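Local coordinates for flagellar biosynthetic protein FlhB (Shewanella putrefaciens CN-32, PDB 6Z0W) that is probably needed, as part of the type III export apparatus, to build the rod of the flagellar basal body, and is represented here by its cytoplasmic domain, at residues E23-Y31 with I42-I53. Numbering follows the deposited sequence.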
loop_
_atom_site.group_PDB
_atom_site.type_symbol
_atom_site.label_atom_id
_atom_site.label_comp_id
_atom_site.label_asym_id
_atom_site.label_seq_id
_atom_site.Cartn_x
_atom_site.Cartn_y
_atom_site.Cartn_z
ATOM N N GLU A 23 5.676 12.535 9.157
ATOM C CA GLU A 23 5.951 11.113 9.031
ATOM C C GLU A 23 4.910 10.576 8.041
ATOM O O GLU A 23 3.704 10.597 8.305
ATOM C CB GLU A 23 5.918 10.404 10.388
ATOM C CG GLU A 23 6.132 8.900 10.344
ATOM C CD GLU A 23 7.591 8.479 10.256
ATOM O OE1 GLU A 23 8.110 7.876 11.226
ATOM O OE2 GLU A 23 8.222 8.747 9.216
ATOM N N HIS A 24 5.409 10.171 6.875
ATOM C CA HIS A 24 4.608 9.795 5.717
ATOM C C HIS A 24 4.911 8.354 5.340
ATOM O O HIS A 24 6.049 7.899 5.453
ATOM C CB HIS A 24 4.903 10.714 4.512
ATOM C CG HIS A 24 4.602 12.158 4.775
ATOM N ND1 HIS A 24 3.340 12.695 4.628
ATOM C CD2 HIS A 24 5.389 13.164 5.225
ATOM C CE1 HIS A 24 3.367 13.974 4.955
ATOM N NE2 HIS A 24 4.599 14.283 5.316
ATOM N N TYR A 25 3.885 7.650 4.868
ATOM C CA TYR A 25 3.988 6.263 4.437
ATOM C C TYR A 25 3.374 6.122 3.049
ATOM O O TYR A 25 2.336 6.728 2.773
ATOM C CB TYR A 25 3.226 5.351 5.391
ATOM C CG TYR A 25 3.878 5.112 6.718
ATOM C CD1 TYR A 25 4.594 3.958 6.936
ATOM C CD2 TYR A 25 3.766 6.032 7.752
ATOM C CE1 TYR A 25 5.168 3.700 8.136
ATOM C CE2 TYR A 25 4.354 5.795 8.962
ATOM C CZ TYR A 25 5.062 4.617 9.144
ATOM O OH TYR A 25 5.669 4.319 10.338
ATOM N N ALA A 26 3.998 5.317 2.187
ATOM C CA ALA A 26 3.403 4.928 0.909
ATOM C C ALA A 26 3.829 3.505 0.603
ATOM O O ALA A 26 5.023 3.200 0.677
ATOM C CB ALA A 26 3.838 5.850 -0.252
ATOM N N VAL A 27 2.878 2.645 0.240
ATOM C CA VAL A 27 3.207 1.301 -0.222
ATOM C C VAL A 27 2.525 1.078 -1.566
ATOM O O VAL A 27 1.304 1.270 -1.696
ATOM C CB VAL A 27 2.815 0.218 0.802
ATOM C CG1 VAL A 27 3.766 0.276 2.014
ATOM C CG2 VAL A 27 1.370 0.401 1.254
ATOM N N ALA A 28 3.323 0.738 -2.583
ATOM C CA ALA A 28 2.799 0.445 -3.911
ATOM C C ALA A 28 2.471 -1.047 -3.974
ATOM O O ALA A 28 3.373 -1.905 -3.875
ATOM C CB ALA A 28 3.805 0.852 -5.002
ATOM N N VAL A 29 1.186 -1.358 -4.150
ATOM C CA VAL A 29 0.678 -2.725 -4.076
ATOM C C VAL A 29 0.314 -3.218 -5.476
ATOM O O VAL A 29 -0.286 -2.483 -6.271
ATOM C CB VAL A 29 -0.531 -2.796 -3.117
ATOM C CG1 VAL A 29 -1.128 -4.235 -3.050
ATOM C CG2 VAL A 29 -0.130 -2.313 -1.725
ATOM N N LYS A 30 0.650 -4.480 -5.766
ATOM C CA LYS A 30 0.271 -5.117 -7.024
ATOM C C LYS A 30 -0.428 -6.445 -6.758
ATOM O O LYS A 30 -0.050 -7.179 -5.843
ATOM C CB LYS A 30 1.500 -5.361 -7.935
ATOM C CG LYS A 30 1.163 -5.837 -9.365
ATOM C CD LYS A 30 2.428 -5.799 -10.242
ATOM C CE LYS A 30 2.148 -6.102 -11.732
ATOM N NZ LYS A 30 1.065 -5.226 -12.289
ATOM N N TYR A 31 -1.454 -6.736 -7.556
ATOM C CA TYR A 31 -2.125 -8.034 -7.568
ATOM C C TYR A 31 -1.908 -8.663 -8.934
ATOM O O TYR A 31 -2.379 -8.133 -9.945
ATOM C CB TYR A 31 -3.619 -7.902 -7.295
ATOM C CG TYR A 31 -4.398 -9.222 -7.314
ATOM C CD1 TYR A 31 -4.200 -10.175 -6.313
ATOM C CD2 TYR A 31 -5.331 -9.504 -8.326
ATOM C CE1 TYR A 31 -4.894 -11.364 -6.303
ATOM C CE2 TYR A 31 -6.061 -10.717 -8.331
ATOM C CZ TYR A 31 -5.830 -11.641 -7.324
ATOM O OH TYR A 31 -6.516 -12.843 -7.292
ATOM N N ILE A 42 5.552 -3.810 -4.323
ATOM C CA ILE A 42 6.626 -3.642 -5.305
ATOM C C ILE A 42 7.409 -2.357 -5.097
ATOM O O ILE A 42 8.483 -2.195 -5.710
ATOM C CB ILE A 42 6.094 -3.707 -6.752
ATOM C CG1 ILE A 42 5.091 -2.577 -6.988
ATOM C CG2 ILE A 42 5.404 -5.020 -6.989
ATOM C CD1 ILE A 42 4.556 -2.575 -8.401
ATOM N N ALA A 43 6.934 -1.458 -4.235
ATOM C CA ALA A 43 7.712 -0.307 -3.795
ATOM C C ALA A 43 7.168 0.153 -2.444
ATOM O O ALA A 43 5.972 0.007 -2.170
ATOM C CB ALA A 43 7.653 0.836 -4.822
ATOM N N LYS A 44 8.048 0.693 -1.603
ATOM C CA LYS A 44 7.616 1.266 -0.346
ATOM C C LYS A 44 8.649 2.283 0.120
ATOM O O LYS A 44 9.826 2.191 -0.219
ATOM C CB LYS A 44 7.403 0.185 0.732
ATOM C CG LYS A 44 8.664 -0.418 1.361
ATOM C CD LYS A 44 8.188 -1.320 2.517
ATOM C CE LYS A 44 9.271 -1.913 3.395
ATOM N NZ LYS A 44 8.662 -2.927 4.331
ATOM N N GLY A 45 8.189 3.252 0.903
ATOM C CA GLY A 45 9.082 4.257 1.454
ATOM C C GLY A 45 8.346 5.103 2.461
ATOM O O GLY A 45 7.109 5.113 2.521
ATOM N N VAL A 46 9.121 5.803 3.273
ATOM C CA VAL A 46 8.513 6.757 4.172
ATOM C C VAL A 46 8.961 8.145 3.765
ATOM O O VAL A 46 9.912 8.333 2.990
ATOM C CB VAL A 46 8.832 6.490 5.659
ATOM C CG1 VAL A 46 8.281 5.127 6.082
ATOM C CG2 VAL A 46 10.352 6.624 5.929
ATOM N N ASP A 47 8.230 9.125 4.295
ATOM C CA ASP A 47 8.591 10.532 4.197
ATOM C C ASP A 47 8.839 10.938 2.748
ATOM O O ASP A 47 7.912 10.876 1.934
ATOM C CB ASP A 47 9.776 10.798 5.115
ATOM C CG ASP A 47 9.445 10.475 6.584
ATOM O OD1 ASP A 47 8.244 10.499 6.947
ATOM O OD2 ASP A 47 10.375 10.204 7.371
ATOM N N ASP A 48 10.059 11.358 2.404
ATOM C CA ASP A 48 10.273 11.898 1.063
ATOM C C ASP A 48 10.181 10.810 0.007
ATOM O O ASP A 48 9.692 11.058 -1.103
ATOM C CB ASP A 48 11.619 12.591 0.951
ATOM C CG ASP A 48 11.932 12.994 -0.472
ATOM O OD1 ASP A 48 11.280 13.937 -0.990
ATOM O OD2 ASP A 48 12.820 12.352 -1.080
ATOM N N VAL A 49 10.678 9.613 0.320
ATOM C CA VAL A 49 10.552 8.501 -0.612
ATOM C C VAL A 49 9.082 8.173 -0.832
ATOM O O VAL A 49 8.679 7.774 -1.931
ATOM C CB VAL A 49 11.350 7.290 -0.092
ATOM C CG1 VAL A 49 11.160 6.086 -1.015
ATOM C CG2 VAL A 49 12.847 7.650 0.056
ATOM N N ALA A 50 8.263 8.329 0.211
ATOM C CA ALA A 50 6.827 8.152 0.057
ATOM C C ALA A 50 6.262 9.153 -0.949
ATOM O O ALA A 50 5.466 8.778 -1.824
ATOM C CB ALA A 50 6.141 8.266 1.421
ATOM N N PHE A 51 6.699 10.425 -0.886
ATOM C CA PHE A 51 6.195 11.385 -1.868
ATOM C C PHE A 51 6.738 11.139 -3.277
ATOM O O PHE A 51 6.039 11.445 -4.254
ATOM C CB PHE A 51 6.471 12.825 -1.416
ATOM C CG PHE A 51 5.382 13.372 -0.522
ATOM C CD1 PHE A 51 4.163 13.784 -1.050
ATOM C CD2 PHE A 51 5.549 13.402 0.856
ATOM C CE1 PHE A 51 3.147 14.256 -0.219
ATOM C CE2 PHE A 51 4.541 13.869 1.684
ATOM C CZ PHE A 51 3.339 14.292 1.146
ATOM N N LYS A 52 7.955 10.589 -3.424
ATOM C CA LYS A 52 8.406 10.252 -4.774
ATOM C C LYS A 52 7.588 9.093 -5.349
ATOM O O LYS A 52 7.258 9.098 -6.537
ATOM C CB LYS A 52 9.901 9.924 -4.802
ATOM C CG LYS A 52 10.647 10.516 -6.023
ATOM C CD LYS A 52 10.361 9.725 -7.320
ATOM C CE LYS A 52 11.452 9.884 -8.384
ATOM N NZ LYS A 52 11.387 8.792 -9.414
ATOM N N ILE A 53 7.230 8.114 -4.520
ATOM C CA ILE A 53 6.336 7.058 -4.994
ATOM C C ILE A 53 5.004 7.658 -5.425
ATOM O O ILE A 53 4.483 7.358 -6.509
ATOM C CB ILE A 53 6.160 5.985 -3.904
ATOM C CG1 ILE A 53 7.475 5.239 -3.741
ATOM C CG2 ILE A 53 4.985 5.027 -4.263
ATOM C CD1 ILE A 53 7.501 4.256 -2.594
#
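I42 N gives a hydrogen bond of 2.9 Å to A28 O, and the branches of I42 lie beside the neighbouring strand, CG1 next to A28 O and CB, CG2 near K30 CB. Next along, A28 N bonds to A43 O, while the methyls of the two alanines meet on the side of the sheet that faces the helix. On the other side K44 CB passes V27 CG1 obliquely before the extended chain carries its NZ to the carbonyl oxygens of Y75 and T78. G45 and A26 exchange two backbone hydrogen bonds; a CB at G45 would clash with V49 CG1, consistent with the close approach of helix and strand. This antiparallel beta hairpin, 25-30 with 40-46, at the edge of the mixed sheet of the FlhB cytoplasmic domain, illustrates how alternate residues serve two faces: A26, A28 and A43 on the one over which the following helix folds back, Y25, V27, K44 and V46 on the other. V46 CG1, anti to the carbonyl carbon (chi1 -62°), sits over one face of the Y25 ring, 4.2 Å from its centroid, in a CH-pi contact. Beyond this last bridge pair, D47 makes two more bonds to H24: its N reaches H24 O at 2.8 Å from above the carbonyl plane, and its OD1 accepts H24 N at 2.9 Å. E23 OE2 lies 2.9 Å from the same D47 OD1, and two carboxylate oxygens this close would probably repel one another. An alanine in place of D47 would probably cost H24 N its carboxylate partner, leaving H24 only the backbone bond to that residue. Inside the helix, A50 CB packs against A26 CB. F51 turns its edge to the H24 imidazole, CE2 over the ring centre, planes at 68°. About one turn after A50, I53 CG2 lies near the methyls of A26 and A28.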